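Protein ACDH-11, isoform b (Caenorhabditis elegans, PDB 4Y9J) belongs to the acyl-CoA dehydrogenase family of flavoproteins and holds flavin-adenine dinucleotide in an assembly of four chains. Local coordinates at residues G140-S143 with C144-A147; T169-V172 with D173-S177; P412-S415 with E416-C420; K500-Q503 with K504-K508; D521-A524 with R525-F529. One frame throughout, in Å; residues are numbered along the deposited sequence.

Interaction 1: residues G140-S143 with C144-A147; sequences GLVS and CPMA. With UCC (S-{(3S,5R,9R)-1-[(2R,3S,4R,5R)-5-(6-amino-9H-purin-9-yl)-4-hydroxy-3-(phosphonooxy)tetrahydrofuran-2-yl]-3,5,9-trihydroxy-8,8-dimethyl-3,5-dioxido-10,14-dioxo-2,4,6-trioxa-11,15-diaza-3lambda~5~,5lambda~5~-diphosphaheptadecan-17-yl} undecanethioate), chain F.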
# COMPACT_ATOMS: atom_id res chain seq x y z
N GLY B 140 -0.70 10.53 19.70
CA GLY B 140 -1.15 9.71 18.57
C GLY B 140 -2.65 9.54 18.56
O GLY B 140 -3.14 8.50 18.22
N LEU B 141 -3.37 10.56 19.00
CA LEU B 141 -4.79 10.56 19.16
C LEU B 141 -5.41 9.64 20.20
O LEU B 141 -6.64 9.46 20.26
CB LEU B 141 -5.49 10.41 17.77
CG LEU B 141 -6.08 11.67 17.22
CD1 LEU B 141 -7.23 12.17 18.10
CD2 LEU B 141 -5.05 12.75 16.99
N VAL B 142 -4.58 9.07 21.06
CA VAL B 142 -5.07 8.42 22.27
C VAL B 142 -5.81 9.41 23.19
O VAL B 142 -6.67 8.98 23.96
CB VAL B 142 -3.97 7.56 22.93
CG1 VAL B 142 -4.46 6.99 24.28
CG2 VAL B 142 -3.67 6.39 21.99
N SER B 143 -5.57 10.71 22.99
CA SER B 143 -6.38 11.72 23.55
C SER B 143 -7.85 11.53 23.33
O SER B 143 -8.63 11.98 24.16
CB SER B 143 -5.95 13.08 22.96
OG SER B 143 -5.83 12.93 21.52
N CYS B 144 -8.29 11.00 22.18
CA CYS B 144 -9.71 10.83 21.93
C CYS B 144 -10.40 9.81 22.85
O CYS B 144 -11.31 10.17 23.60
CB CYS B 144 -9.94 10.58 20.44
SG CYS B 144 -11.50 9.87 20.02
N PRO B 145 -9.91 8.57 22.91
CA PRO B 145 -10.51 7.70 23.89
C PRO B 145 -10.30 8.18 25.33
O PRO B 145 -11.15 7.88 26.15
CB PRO B 145 -9.84 6.35 23.65
CG PRO B 145 -8.64 6.67 22.83
CD PRO B 145 -9.01 7.84 22.00
N MET B 146 -9.22 8.92 25.65
CA MET B 146 -9.12 9.44 27.03
C MET B 146 -10.29 10.42 27.32
O MET B 146 -10.86 10.40 28.42
CB MET B 146 -7.77 10.09 27.31
CG MET B 146 -6.60 9.14 27.31
SD MET B 146 -6.82 7.87 28.59
CE MET B 146 -6.99 6.36 27.73
N ALA B 147 -10.63 11.25 26.35
CA ALA B 147 -11.76 12.19 26.52
C ALA B 147 -13.06 11.47 26.81
O ALA B 147 -13.78 11.83 27.73
CB ALA B 147 -11.94 13.08 25.33
OA1 UCC F . -17.89 13.84 18.00
CA1 UCC F . -17.90 12.89 18.87
CA2 UCC F . -16.72 12.05 19.38
CA3 UCC F . -15.31 12.52 19.15
CA4 UCC F . -14.41 12.29 20.40
CA5 UCC F . -14.03 13.65 21.01
CA6 UCC F . -12.59 13.68 21.41
CA7 UCC F . -12.21 15.02 22.02
CA8 UCC F . -10.85 14.65 22.45
CA9 UCC F . -9.74 15.51 22.19
C10 UCC F . -8.75 14.94 21.27
C11 UCC F . -8.82 15.93 20.11
S UCC F . -19.25 12.29 19.65
CP1 UCC F . -20.73 13.19 19.04
CP2 UCC F . -20.73 14.66 19.31
NP1 UCC F . -22.05 15.28 19.06
CP3 UCC F . -22.26 16.50 19.54
OP1 UCC F . -21.39 17.20 20.07
CP4 UCC F . -23.68 17.03 19.49
CP5 UCC F . -23.68 18.41 18.83
NP2 UCC F . -25.05 18.87 19.01
CP6 UCC F . -25.51 19.46 20.11
OP2 UCC F . -24.79 19.77 21.06
CP8 UCC F . -26.98 19.83 20.07
OP3 UCC F . -27.14 21.18 20.59
CPB UCC F . -27.90 19.03 20.96
CP7 UCC F . -27.46 18.72 22.40
CP9 UCC F . -27.57 17.56 20.47
CPA UCC F . -29.37 18.99 20.49
O7 UCC F . -30.14 18.15 21.38
P2 UCC F . -31.75 18.32 21.46
O21 UCC F . -32.34 17.29 22.42
O22 UCC F . -32.23 18.54 20.02
O6 UCC F . -31.82 19.81 22.11
P1 UCC F . -32.43 20.26 23.51
O11 UCC F . -33.91 19.95 23.64
O12 UCC F . -31.96 21.68 23.63
O5' UCC F . -31.54 19.29 24.54
C5' UCC F . -32.21 18.33 25.39
C4' UCC F . -31.81 18.49 26.86
C3' UCC F . -32.18 19.87 27.39
O3' UCC F . -32.46 19.67 28.76
P3 UCC F . -33.90 19.89 29.37
O33 UCC F . -33.70 19.45 30.80
O32 UCC F . -34.77 18.88 28.67
O31 UCC F . -34.19 21.40 29.12
C2' UCC F . -30.93 20.73 27.26
O2' UCC F . -30.76 21.72 28.28
O4' UCC F . -30.37 18.39 27.00
C1' UCC F . -29.89 19.63 27.50
N9 UCC F . -28.55 19.90 26.97
C4 UCC F . -27.52 20.17 27.78
N3 UCC F . -27.33 20.22 29.12
C8 UCC F . -28.18 19.98 25.67
N7 UCC F . -26.87 20.28 25.61
C5 UCC F . -26.40 20.40 26.87
C6 UCC F . -25.07 20.64 27.51
N6 UCC F . -23.99 20.85 26.72
N1 UCC F . -25.03 20.72 28.88
C2 UCC F . -26.12 20.51 29.64

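Interaction 2: residues T169-V172 with D173-S177; sequences TEAV and DRLRS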
# COMPACT_ATOMS: atom_id res chain seq x y z
N THR B 169 -20.99 0.12 37.37
CA THR B 169 -20.07 0.09 38.51
C THR B 169 -18.70 -0.52 38.08
O THR B 169 -17.64 0.07 38.34
CB THR B 169 -20.69 -0.63 39.71
OG1 THR B 169 -21.90 0.04 40.14
CG2 THR B 169 -19.71 -0.77 40.85
N GLU B 170 -18.75 -1.65 37.41
CA GLU B 170 -17.53 -2.25 36.84
C GLU B 170 -16.83 -1.31 35.87
O GLU B 170 -15.62 -1.12 35.95
CB GLU B 170 -17.79 -3.58 36.16
CG GLU B 170 -16.53 -4.07 35.42
CD GLU B 170 -16.67 -5.43 34.77
OE1 GLU B 170 -17.79 -5.76 34.27
OE2 GLU B 170 -15.65 -6.15 34.78
N ALA B 171 -17.62 -0.66 35.02
CA ALA B 171 -17.09 0.30 34.07
C ALA B 171 -16.39 1.44 34.78
O ALA B 171 -15.26 1.77 34.50
CB ALA B 171 -18.18 0.82 33.12
N VAL B 172 -17.03 2.03 35.75
CA VAL B 172 -16.40 3.12 36.47
C VAL B 172 -15.03 2.70 37.06
O VAL B 172 -14.05 3.48 36.91
CB VAL B 172 -17.34 3.69 37.54
CG1 VAL B 172 -16.60 4.56 38.53
CG2 VAL B 172 -18.42 4.50 36.85
N ASP B 173 -14.98 1.56 37.72
CA ASP B 173 -13.75 1.08 38.38
C ASP B 173 -12.64 0.84 37.34
O ASP B 173 -11.53 1.26 37.55
CB ASP B 173 -13.99 -0.20 39.17
CG ASP B 173 -14.75 0.04 40.48
OD1 ASP B 173 -14.72 1.19 40.96
OD2 ASP B 173 -15.35 -0.91 41.04
N ARG B 174 -12.97 0.25 36.22
CA ARG B 174 -11.99 -0.01 35.15
C ARG B 174 -11.59 1.17 34.34
O ARG B 174 -10.44 1.31 34.04
CB ARG B 174 -12.52 -1.10 34.25
CG ARG B 174 -12.65 -2.31 35.16
CD ARG B 174 -13.01 -3.57 34.44
NE ARG B 174 -11.84 -4.11 33.80
CZ ARG B 174 -11.68 -5.39 33.46
NH1 ARG B 174 -12.64 -6.26 33.71
NH2 ARG B 174 -10.59 -5.75 32.82
N LEU B 175 -12.53 2.04 34.01
CA LEU B 175 -12.21 3.26 33.34
C LEU B 175 -11.24 4.12 34.14
O LEU B 175 -10.41 4.82 33.53
CB LEU B 175 -13.47 4.06 32.97
CG LEU B 175 -14.47 3.36 32.03
CD1 LEU B 175 -15.85 4.02 32.07
CD2 LEU B 175 -13.98 3.32 30.60
N ARG B 176 -11.36 4.12 35.48
CA ARG B 176 -10.45 4.88 36.35
C ARG B 176 -9.18 4.13 36.74
O ARG B 176 -8.36 4.66 37.47
CB ARG B 176 -11.17 5.18 37.70
CG ARG B 176 -12.36 6.05 37.59
CD ARG B 176 -13.16 6.04 38.90
NE ARG B 176 -12.35 6.56 40.00
CZ ARG B 176 -12.74 6.61 41.28
NH1 ARG B 176 -13.93 6.11 41.66
NH2 ARG B 176 -11.89 7.10 42.19
N SER B 177 -9.00 2.87 36.36
CA SER B 177 -7.86 2.13 36.87
C SER B 177 -6.52 2.57 36.37
O SER B 177 -6.35 2.93 35.19
CB SER B 177 -8.02 0.70 36.52
OG SER B 177 -6.97 -0.09 37.01

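Interaction 3: residues P412-S415 with E416-C420; sequences PMVS and EGIEC. With FAD (flavin-adenine dinucleotide), chain C.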
# COMPACT_ATOMS: atom_id res chain seq x y z
N PRO B 412 -5.99 28.07 11.82
CA PRO B 412 -5.14 29.15 11.32
C PRO B 412 -3.83 29.33 12.06
O PRO B 412 -2.85 29.73 11.41
CB PRO B 412 -5.99 30.41 11.51
CG PRO B 412 -7.41 29.88 11.52
CD PRO B 412 -7.35 28.53 12.17
N MET B 413 -3.81 29.11 13.37
CA MET B 413 -2.57 29.24 14.10
C MET B 413 -1.56 28.11 13.71
O MET B 413 -0.38 28.38 13.51
CB MET B 413 -2.78 29.22 15.60
CG MET B 413 -1.53 29.79 16.30
SD MET B 413 -1.70 29.85 18.05
CE MET B 413 -2.88 31.23 18.08
N VAL B 414 -2.00 26.88 13.59
CA VAL B 414 -1.07 25.81 13.25
C VAL B 414 -0.63 26.00 11.78
O VAL B 414 0.53 25.79 11.49
CB VAL B 414 -1.66 24.42 13.46
CG1 VAL B 414 -0.70 23.33 12.99
CG2 VAL B 414 -1.94 24.25 14.93
N SER B 415 -1.53 26.50 10.91
CA SER B 415 -1.15 26.81 9.53
C SER B 415 0.01 27.83 9.49
O SER B 415 0.93 27.71 8.68
CB SER B 415 -2.36 27.26 8.72
OG SER B 415 -2.02 27.61 7.40
N GLU B 416 -0.11 28.90 10.27
CA GLU B 416 0.94 29.92 10.41
C GLU B 416 2.22 29.31 10.91
O GLU B 416 3.32 29.60 10.43
CB GLU B 416 0.49 31.09 11.33
CG GLU B 416 1.35 32.34 11.20
CD GLU B 416 1.26 32.95 9.83
OE1 GLU B 416 0.10 33.33 9.44
OE2 GLU B 416 2.31 33.07 9.14
N GLY B 417 2.09 28.40 11.85
CA GLY B 417 3.25 27.73 12.42
C GLY B 417 4.00 26.86 11.46
O GLY B 417 5.27 26.91 11.42
N ILE B 418 3.29 26.09 10.67
CA ILE B 418 3.98 25.25 9.70
C ILE B 418 4.71 26.08 8.66
O ILE B 418 5.80 25.73 8.29
CB ILE B 418 3.16 24.12 9.06
CG1 ILE B 418 2.09 24.61 8.23
CG2 ILE B 418 2.63 23.01 10.08
CD1 ILE B 418 1.68 23.54 7.25
N GLU B 419 4.19 27.26 8.33
CA GLU B 419 4.84 28.15 7.38
C GLU B 419 6.16 28.70 7.92
O GLU B 419 7.02 29.02 7.12
CB GLU B 419 3.86 29.28 7.01
CG GLU B 419 4.34 30.33 6.02
CD GLU B 419 3.22 31.31 5.65
OE1 GLU B 419 2.04 30.88 5.71
OE2 GLU B 419 3.52 32.51 5.36
N CYS B 420 6.35 28.79 9.24
CA CYS B 420 7.62 29.16 9.78
C CYS B 420 8.75 28.22 9.32
O CYS B 420 9.92 28.59 9.39
CB CYS B 420 7.64 29.16 11.30
SG CYS B 420 6.48 30.34 12.06
PA FAD C . 12.97 28.88 4.52
O1A FAD C . 13.45 30.20 3.83
O2A FAD C . 14.04 28.04 5.23
O5B FAD C . 11.90 29.14 5.73
C5B FAD C . 10.79 29.98 5.50
C4B FAD C . 10.56 30.69 6.80
O4B FAD C . 11.70 31.58 6.91
C3B FAD C . 9.27 31.51 6.69
O3B FAD C . 8.68 31.82 7.98
C2B FAD C . 9.79 32.78 6.01
O2B FAD C . 9.02 33.92 6.31
C1B FAD C . 11.11 32.91 6.78
N9A FAD C . 12.01 33.88 6.13
C8A FAD C . 12.84 33.60 5.07
N7A FAD C . 13.55 34.77 4.77
C5A FAD C . 13.15 35.76 5.67
C6A FAD C . 13.47 37.17 5.93
N6A FAD C . 14.39 37.72 5.12
N1A FAD C . 12.87 37.82 6.95
C2A FAD C . 11.94 37.27 7.76
N3A FAD C . 11.59 35.97 7.57
C4A FAD C . 12.12 35.19 6.57
N1 FAD C . 11.25 25.27 -5.37
C2 FAD C . 11.76 25.25 -6.61
O2 FAD C . 12.71 25.99 -6.85
N3 FAD C . 11.23 24.52 -7.59
C4 FAD C . 10.23 23.68 -7.40
O4 FAD C . 9.77 22.95 -8.29
C4X FAD C . 9.60 23.61 -6.05
N5 FAD C . 8.60 22.75 -5.73
C5X FAD C . 8.01 22.76 -4.49
C6 FAD C . 6.96 21.91 -4.14
C7 FAD C . 6.41 21.96 -2.84
C7M FAD C . 5.26 21.09 -2.50
C8 FAD C . 6.97 22.88 -1.84
C8M FAD C . 6.39 22.94 -0.43
C9 FAD C . 8.02 23.72 -2.16
C9A FAD C . 8.58 23.69 -3.44
N10 FAD C . 9.65 24.47 -3.77
C10 FAD C . 10.21 24.48 -5.05
C1' FAD C . 10.25 25.28 -2.71
C2' FAD C . 9.64 26.57 -2.26
O2' FAD C . 9.78 27.60 -3.28
C3' FAD C . 10.33 26.83 -0.92
O3' FAD C . 9.81 25.97 0.10
C4' FAD C . 9.98 28.23 -0.52
O4' FAD C . 10.65 29.11 -1.45
C5' FAD C . 10.37 28.43 0.96
O5' FAD C . 11.80 28.28 1.06
P FAD C . 12.41 27.21 2.14
O1P FAD C . 11.67 25.90 2.00
O2P FAD C . 13.93 27.21 1.92
O3P FAD C . 12.01 27.95 3.53
O HOH W 1 0.49 28.87 6.19

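Interaction 4: residues K500-Q503 with K504-K508; sequences KQLQ and KLLVK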
# COMPACT_ATOMS: atom_id res chain seq x y z
N LYS B 500 -19.68 46.20 28.67
CA LYS B 500 -20.85 47.12 28.78
C LYS B 500 -21.63 47.14 27.46
O LYS B 500 -22.85 47.02 27.41
CB LYS B 500 -20.44 48.49 29.16
CG LYS B 500 -21.66 49.24 29.50
CD LYS B 500 -21.35 50.70 29.62
CE LYS B 500 -22.62 51.40 30.02
NZ LYS B 500 -22.49 52.00 31.38
N GLN B 501 -20.86 47.17 26.38
CA GLN B 501 -21.45 47.11 25.04
C GLN B 501 -22.19 45.80 24.72
O GLN B 501 -23.28 45.86 24.20
CB GLN B 501 -20.39 47.42 23.98
CG GLN B 501 -20.91 47.37 22.54
CD GLN B 501 -21.96 48.42 22.18
OE1 GLN B 501 -22.15 48.70 21.01
NE2 GLN B 501 -22.64 48.97 23.16
N LEU B 502 -21.63 44.65 25.09
CA LEU B 502 -22.33 43.38 24.95
C LEU B 502 -23.66 43.33 25.72
O LEU B 502 -24.70 42.87 25.23
CB LEU B 502 -21.43 42.25 25.46
CG LEU B 502 -22.03 40.87 25.59
CD1 LEU B 502 -22.38 40.30 24.21
CD2 LEU B 502 -21.02 39.94 26.25
N GLN B 503 -23.62 43.74 26.98
CA GLN B 503 -24.81 43.75 27.83
C GLN B 503 -25.89 44.60 27.18
O GLN B 503 -27.05 44.19 27.03
CB GLN B 503 -24.45 44.36 29.19
CG GLN B 503 -23.44 43.55 29.97
CD GLN B 503 -22.98 44.25 31.24
OE1 GLN B 503 -22.90 45.48 31.31
NE2 GLN B 503 -22.68 43.46 32.26
N LYS B 504 -25.47 45.77 26.74
CA LYS B 504 -26.35 46.71 26.08
C LYS B 504 -27.03 46.08 24.85
O LYS B 504 -28.25 46.16 24.69
CB LYS B 504 -25.54 47.94 25.70
CG LYS B 504 -26.35 49.19 25.62
CD LYS B 504 -26.71 49.49 24.19
CE LYS B 504 -27.54 50.78 24.16
NZ LYS B 504 -27.11 51.50 22.95
N LEU B 505 -26.23 45.39 24.02
CA LEU B 505 -26.74 44.74 22.82
C LEU B 505 -27.71 43.62 23.12
O LEU B 505 -28.77 43.53 22.52
CB LEU B 505 -25.57 44.18 21.98
CG LEU B 505 -24.78 45.31 21.31
CD1 LEU B 505 -23.48 44.83 20.68
CD2 LEU B 505 -25.63 46.01 20.26
N LEU B 506 -27.35 42.79 24.09
CA LEU B 506 -28.20 41.68 24.46
C LEU B 506 -29.50 42.13 25.11
O LEU B 506 -30.53 41.47 24.93
CB LEU B 506 -27.44 40.69 25.35
CG LEU B 506 -26.23 40.07 24.64
CD1 LEU B 506 -25.45 39.17 25.58
CD2 LEU B 506 -26.73 39.29 23.46
N VAL B 507 -29.45 43.24 25.84
CA VAL B 507 -30.67 43.86 26.38
C VAL B 507 -31.55 44.36 25.24
O VAL B 507 -32.76 44.17 25.25
CB VAL B 507 -30.35 44.98 27.43
CG1 VAL B 507 -31.60 45.78 27.79
CG2 VAL B 507 -29.76 44.35 28.70
N LYS B 508 -30.97 44.98 24.22
CA LYS B 508 -31.80 45.43 23.10
C LYS B 508 -32.48 44.25 22.37
O LYS B 508 -33.55 44.42 21.80
CB LYS B 508 -30.97 46.18 22.05
CG LYS B 508 -30.46 47.56 22.45
CD LYS B 508 -29.99 48.35 21.23
CE LYS B 508 -31.14 48.61 20.26
NZ LYS B 508 -31.26 50.04 19.95

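Interaction 5: residues D521-A524 with R525-F529; sequences DSVA and RHIAF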
# COMPACT_ATOMS: atom_id res chain seq x y z
N ASP B 521 -29.86 34.35 16.66
CA ASP B 521 -29.19 33.18 16.15
C ASP B 521 -28.16 33.50 15.04
O ASP B 521 -27.14 32.85 14.95
CB ASP B 521 -30.20 32.12 15.66
CG ASP B 521 -31.24 32.66 14.68
OD1 ASP B 521 -31.95 33.66 14.99
OD2 ASP B 521 -31.46 32.01 13.64
N SER B 522 -28.47 34.51 14.21
CA SER B 522 -27.61 34.96 13.11
C SER B 522 -26.24 35.37 13.60
O SER B 522 -25.21 35.11 12.93
CB SER B 522 -28.26 36.14 12.34
OG SER B 522 -27.57 36.16 11.10
N VAL B 523 -26.21 35.94 14.81
CA VAL B 523 -24.98 36.48 15.37
C VAL B 523 -24.45 35.61 16.50
O VAL B 523 -23.63 36.05 17.30
CB VAL B 523 -25.12 37.95 15.80
CG1 VAL B 523 -25.35 38.83 14.56
CG2 VAL B 523 -26.28 38.17 16.76
N ALA B 524 -24.88 34.36 16.58
CA ALA B 524 -24.50 33.53 17.75
C ALA B 524 -22.95 33.39 17.87
O ALA B 524 -22.41 33.39 18.96
CB ALA B 524 -25.16 32.19 17.65
N ARG B 525 -22.21 33.28 16.74
CA ARG B 525 -20.79 33.13 16.83
C ARG B 525 -20.09 34.40 17.32
O ARG B 525 -19.14 34.35 18.09
CB ARG B 525 -20.20 32.64 15.43
CG ARG B 525 -18.73 32.42 15.51
CD ARG B 525 -18.04 32.17 14.16
NE ARG B 525 -18.44 30.93 13.56
CZ ARG B 525 -17.66 30.24 12.73
NH1 ARG B 525 -16.43 30.67 12.41
NH2 ARG B 525 -18.12 29.12 12.23
N HIS B 526 -20.56 35.56 16.88
CA HIS B 526 -20.01 36.82 17.32
C HIS B 526 -20.22 37.03 18.83
O HIS B 526 -19.34 37.48 19.50
CB HIS B 526 -20.62 37.98 16.54
CG HIS B 526 -20.36 37.91 15.06
ND1 HIS B 526 -21.00 37.02 14.23
CD2 HIS B 526 -19.54 38.64 14.28
CE1 HIS B 526 -20.58 37.21 12.98
NE2 HIS B 526 -19.68 38.17 12.99
N ILE B 527 -21.40 36.68 19.34
CA ILE B 527 -21.70 36.70 20.78
C ILE B 527 -20.73 35.76 21.51
O ILE B 527 -20.04 36.21 22.44
CB ILE B 527 -23.17 36.32 21.05
CG1 ILE B 527 -24.10 37.37 20.47
CG2 ILE B 527 -23.42 36.08 22.56
CD1 ILE B 527 -25.58 37.04 20.49
N ALA B 528 -20.62 34.50 21.07
CA ALA B 528 -19.75 33.55 21.71
C ALA B 528 -18.28 34.00 21.73
O ALA B 528 -17.61 33.88 22.76
CB ALA B 528 -19.92 32.15 21.13
N PHE B 529 -17.77 34.52 20.61
CA PHE B 529 -16.39 34.99 20.53
C PHE B 529 -16.13 36.21 21.47
O PHE B 529 -15.05 36.38 22.00
CB PHE B 529 -16.10 35.43 19.11
CG PHE B 529 -15.65 34.33 18.15
CD1 PHE B 529 -16.03 33.03 18.27
CD2 PHE B 529 -14.89 34.70 17.00
CE1 PHE B 529 -15.57 32.03 17.40
CE2 PHE B 529 -14.47 33.70 16.10
CZ PHE B 529 -14.80 32.37 16.30
O HOH W 2 -22.53 34.53 13.94

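Interaction 1: residues G140-S143 with C144-A147
Leu141 and Cys144 meet where the loop after helix 121-135 turns into helix 143-158. Cys144 N reaches back to Leu141 O at 3.0 Å, approaching from above the carbonyl plane. Beyond Cys144 CB, which lies 3.9 Å from Leu141 CD1, the sulfur swings anti to the backbone N (chi1 162°) and runs on to the acyl chain of the bound UCC, with Cys144 SG 3.8 Å from UCC CA4. One turn on, Ala147 CB touches the same chain at UCC CA8, 3.5 Å away, while Ser143 OG stands 3.6 Å from UCC C10. Ser143 O accepts Ala147 N at 3.1 Å, a regular helical bond that links two of the ligand-touching residues. On another side of the turn, the proline ring of Pro145 rests on Val142 O, its CG 3.2 Å from that oxygen, and Val142 O also takes the Met146 N-H in the carbonyl plane. Val142 and Met146 pack on Cys105 of helix 96-107, and Ala147 on Thr315 and His318 of helix 304-338. The arrangement is a helix N-terminus whose first turn lines the acyl pocket of an acyl-CoA dehydrogenase fold.

Interaction 2: residues T169-V172 with D173-S177
Glu170 and Arg174 lie side by side on helix 166-175, one turn apart and pointing the same way, with Trp184 against both. Arg174 NH1 donates to Glu170 OE2 at 3.2 Å with an N-H...O angle of 155°, forming a salt bridge. The oxygen sits in the guanidinium plane but is met on its anti side and from outside the carboxylate plane; the two planes are turned 43° from each other. Nearer the backbone the aliphatic parts touch, Glu170 CG lying 3.7 Å from Arg174 CD. Asp173 is on the solvent side, its OD1 bonded to Tyr162 OH. The tight side is that of Ala171, Val172 and Leu175. Leu175 CG closes to 3.0 Å on Ala171 O, which also accepts Leu175 N at 2.8 Å, and Leu175 continues onto Thr149, Ala152 and Val153 of helix 143-158. Val172 CG1, anti to the backbone N (chi1 165°), runs alongside Arg176 and meets its CD at 3.8 Å. The far end of Arg176 forms a salt bridge with Asp117, while Arg174 NE is bonded to Lys182 O. With its guanidinium held by a backbone carbonyl as well as a carboxylate, Arg174 is probably restrained in rotation, and its charge would be largely balanced by Glu170.

Interaction 3: residues P412-S415 with E416-C420
Pro412 O, Met413 O and Val414 O accept the N-H groups of Glu416, Gly417 and Ile418 in regular i to i+4 bonds, the shortest being Ile418 N to Val414 O at 2.9 Å; the next, from Glu419 N to Ser415 O, is weak at 3.3 Å. Val414 and Ile418 stand one turn apart and touch lightly through Val414 CG1 and Ile418 CG2, 4.4 Å apart. The other branch of the isoleucine is placed between the backbone N and the carbonyl carbon (chi1 66°), which brings Ile418 CG1 to 3.3 Å from Ser415 O. A water lies at hydrogen-bonding distance from that oxygen, 2.8 Å from Ser415 O, and also 2.6 Å from Glu419 OE1, bridging a backbone carbonyl to the carboxylate one turn on. This is the last part of helix 389-419 in the C-terminal helical domain of the acyl-CoA dehydrogenase fold, where the helix runs out against the flavin-adenine dinucleotide: Glu419 O receives a weak bond from FAD O3B at 3.4 Å, and Cys420 CA lies equally near that ribose oxygen. The carboxylates serve the subunit interface. Both Glu416 and Glu419 form salt bridges with Lys408 of the second subunit, Glu416 has a further one with Arg525 of that subunit, and Glu419 OE2 bonds to its Thr449. Buried among helices of its own chain, Val414 packs on Leu435, Leu436 and Ala439 of helix 432-439, while Met413 meets Met327 and Ile331 of helix 304-338.

Interaction 4: residues K500-Q503 with K504-K508
Leu502 and Leu506 make the closest side-chain contact of this helical turn, Leu502 CD1 lying 3.5 Å from Leu506 CD1, with the two chains crossing at a slant. The methyl of Leu506 also reaches the branch point of its partner, Leu502 CG, at 3.8 Å. Different first torsions bring them together: Leu502 CG is anti to the backbone N (chi1 172°) and leans toward the later turn, whereas Leu506 CG is anti to the carbonyl carbon (chi1 -62°) and leans back over the earlier one, resting 3.2 Å from Leu502 O. A second, looser pair is Gln501 with Leu505. The aliphatic Gln501 CG meets Leu505 CD1 at 4.1 Å, and the amide Gln501 NE2 comes to 4.0 Å from Lys504 CB. What sets these positions is the run of i to i+4 helical hydrogen bonds. Lys500 O, Gln501 O, Leu502 O and Gln503 O accept the N-H groups of Lys504, Leu505, Leu506 and Val507; the last, from Val507 N to Gln503 O, is 2.8 Å long. Val507 CG2 lies close to that same oxygen, Gln503 O, at 3.2 Å. Further out, Leu502 and Leu505 are buried, the one touching Ile531 of helix 524-545 and the other the loop residues Leu570 and Trp572. Leu506 packs on Leu467 of helix 466-478, while Lys500, Lys504 and Val507 are exposed in this all-helical C-terminal part.

Interaction 5: residues D521-A524 with R525-F529
A water is gripped by three groups at the start of helix 524-545: it donates to Ser522 O at 2.9 Å, accepts from Arg525 N at 3.1 Å, and lies 2.9 Å from His526 ND1, in the plane of the imidazole at its edge. It thus ties the preceding loop to a backbone N-H of the first turn and to the histidine ring. Val523 holds the N-cap position. Its carbonyl receives Ile527 N at 3.1 Å in a nearly straight bond (171°), and Ala524 O takes Ala528 N at 3.0 Å. Val523 CG2, set between the backbone N and the carbonyl carbon, crosses Ile527 and touches its CD1 at 4.0 Å, while Ile527 CG1 lies 3.5 Å from Val523 O. Arg525 extends away from the turn, and its CG lies over one face of the Phe529 ring, 3.7 Å above the plane and offset toward the rim. Beyond, its NE bonds to Asn450. The imidazole of His526 also meets the ring of Trp574. Water here supplies the hydrogen-bond partner of an early helix N-H. Asn450 probably orients the guanidinium of Arg525, whose positive charge would be balanced largely across the interface, by a carboxylate of the second subunit.

In the fold
Each of the five contacts is local to one unbroken run of chain, so none closes a loop; they follow in series, and none nests or crosses. From the N terminus, interaction 1 leads a loop into helix 143-158, and interaction 2 lies on the next helix, 166-175, about 17 Å away between centres. Interaction 3 comes far later, near the end of helix 389-419, on the opposite side of the chain's centre from interaction 2. Interactions 4 and 5 occupy successive helices and touch directly, Leu506 CD2 lying 3.9 Å from Ile527 CD1. Interactions 3 and 5 both reach the second subunit: the interaction 3 region of one subunit meets the interaction 5 region of the other.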